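Local coordinates for synaptonemal complex protein 2 (PDB 5IWZ) that is a major component of the axial and lateral elements of synaptonemal complexes, plays a role in their assembly and is required for meiotic chromosome synapsis and fertility, at residues Asp277-Arg280 with Val281-Phe284. Residues are numbered along the deposited sequence; the frame is centred on the assembly and turned at random.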
loop_
_atom_site.group_PDB
_atom_site.type_symbol
_atom_site.label_atom_id
_atom_site.label_comp_id
_atom_site.label_asym_id
_atom_site.label_seq_id
_atom_site.Cartn_x
_atom_site.Cartn_y
_atom_site.Cartn_z
ATOM N N ASP A 277 -17.966 -20.337 -5.632
ATOM C CA ASP A 277 -18.283 -19.271 -6.576
ATOM C C ASP A 277 -18.492 -17.921 -5.908
ATOM O O ASP A 277 -18.710 -16.929 -6.610
ATOM C CB ASP A 277 -19.510 -19.669 -7.387
ATOM C CG ASP A 277 -19.381 -21.059 -7.952
ATOM O OD1 ASP A 277 -19.081 -21.994 -7.188
ATOM O OD2 ASP A 277 -19.538 -21.245 -9.170
ATOM N N LYS A 278 -18.408 -17.856 -4.582
ATOM C CA LYS A 278 -18.425 -16.602 -3.853
ATOM C C LYS A 278 -17.037 -15.996 -3.675
ATOM O O LYS A 278 -16.939 -14.829 -3.277
ATOM C CB LYS A 278 -19.071 -16.812 -2.477
ATOM C CG LYS A 278 -20.576 -16.652 -2.451
ATOM C CD LYS A 278 -20.932 -15.185 -2.685
ATOM C CE LYS A 278 -21.692 -14.599 -1.492
ATOM N NZ LYS A 278 -22.394 -13.325 -1.808
ATOM N N ARG A 279 -15.972 -16.755 -3.943
ATOM C CA ARG A 279 -14.625 -16.239 -3.728
ATOM C C ARG A 279 -14.365 -15.051 -4.644
ATOM O O ARG A 279 -14.968 -14.911 -5.714
ATOM C CB ARG A 279 -13.569 -17.319 -3.974
ATOM C CG ARG A 279 -13.310 -17.622 -5.445
ATOM C CD ARG A 279 -13.157 -19.120 -5.663
ATOM N NE ARG A 279 -11.859 -19.629 -5.263
ATOM C CZ ARG A 279 -11.483 -20.893 -5.415
ATOM N NH1 ARG A 279 -12.326 -21.783 -5.927
ATOM N NH2 ARG A 279 -10.271 -21.263 -5.038
ATOM N N ARG A 280 -13.459 -14.185 -4.206
ATOM C CA ARG A 280 -13.056 -13.039 -4.995
ATOM C C ARG A 280 -11.577 -13.071 -5.353
ATOM O O ARG A 280 -11.069 -12.099 -5.936
ATOM C CB ARG A 280 -13.409 -11.746 -4.242
ATOM C CG ARG A 280 -14.867 -11.624 -3.853
ATOM C CD ARG A 280 -15.778 -11.395 -5.041
ATOM N NE ARG A 280 -15.532 -10.096 -5.665
ATOM C CZ ARG A 280 -15.971 -9.760 -6.874
ATOM N NH1 ARG A 280 -16.675 -10.631 -7.586
ATOM N NH2 ARG A 280 -15.697 -8.563 -7.375
ATOM N N VAL A 281 -10.874 -14.153 -5.009
ATOM C CA VAL A 281 -9.502 -14.402 -5.436
ATOM C C VAL A 281 -9.438 -15.838 -5.945
ATOM O O VAL A 281 -9.720 -16.772 -5.190
ATOM C CB VAL A 281 -8.489 -14.193 -4.300
ATOM C CG1 VAL A 281 -7.099 -14.568 -4.767
ATOM C CG2 VAL A 281 -8.509 -12.743 -3.815
ATOM N N TYR A 282 -9.063 -16.011 -7.215
ATOM C CA TYR A 282 -8.842 -17.313 -7.818
ATOM C C TYR A 282 -7.348 -17.541 -7.924
ATOM O O TYR A 282 -6.645 -16.776 -8.600
ATOM C CB TYR A 282 -9.486 -17.397 -9.202
ATOM C CG TYR A 282 -10.950 -17.745 -9.166
ATOM C CD1 TYR A 282 -11.379 -19.063 -9.292
ATOM C CD2 TYR A 282 -11.903 -16.757 -9.004
ATOM C CE1 TYR A 282 -12.731 -19.384 -9.250
ATOM C CE2 TYR A 282 -13.253 -17.067 -8.959
ATOM C CZ TYR A 282 -13.661 -18.383 -9.079
ATOM O OH TYR A 282 -15.007 -18.676 -9.037
ATOM N N THR A 283 -6.865 -18.591 -7.268
ATOM C CA THR A 283 -5.451 -18.952 -7.275
ATOM C C THR A 283 -5.245 -20.251 -8.056
ATOM O O THR A 283 -5.806 -21.284 -7.696
ATOM C CB THR A 283 -4.947 -19.094 -5.844
ATOM O OG1 THR A 283 -5.018 -17.815 -5.199
ATOM C CG2 THR A 283 -3.526 -19.589 -5.834
ATOM N N PHE A 284 -4.432 -20.195 -9.141
ATOM C CA PHE A 284 -4.143 -21.387 -9.933
ATOM C C PHE A 284 -2.667 -21.746 -9.839
ATOM O O PHE A 284 -1.814 -20.850 -9.859
ATOM C CB PHE A 284 -4.485 -21.194 -11.426
ATOM C CG PHE A 284 -5.958 -21.060 -11.707
ATOM C CD1 PHE A 284 -6.832 -22.077 -11.391
ATOM C CD2 PHE A 284 -6.462 -19.913 -12.295
ATOM C CE1 PHE A 284 -8.186 -21.959 -11.652
ATOM C CE2 PHE A 284 -7.817 -19.787 -12.560
ATOM C CZ PHE A 284 -8.677 -20.815 -12.236
#
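R279 and Y282 meet where the chain changes from a 3-10 turn to a β-strand. D277 and K278 keep the 3-10 conformation; R279 extends the chain (psi 154°), R280 turns it again, and from V281 it runs as strand 281-285, outermost in its sheet and antiparallel to strand 308-312. Backbone hydrogen bonds join Y282 to F311, F284 to I309 and R280 to L313. The R279 and Y282 side chains cross at about a right angle, with the arginine lying over one face of the tyrosine ring. With chi1 at 76°, R279 CG sits between its own N and C, and further bends at chi2 and chi3 swing the chain across the phenol. R279 CD makes a CH-pi contact over the face, 3.7 Å from the Y282 ring centroid, and lies 3.5 Å from Y282 CZ; R279 CG stays close by, 3.6 Å from Y282 CE2. Beyond them the guanidinium is tilted 24° from the ring plane, with Y282 CD1 4.0 Å above one guanidinium face, offset toward the rim of that group. V281 O lies at the edge of the guanidinium, 3.6 Å from R279 NE, too long for a hydrogen bond. Y282 also touches V386 of helix 383-390 and L313. An alanine at Y282 would strip away the ring face under R279 CG and CD, which is likely to leave the arginine chain free to swing. The contact thus relies on the arginine's methylenes, covering an aromatic face at the surface where the loop after helix 260-274 leads into strand 281-285, part of the Spt16M-like family region.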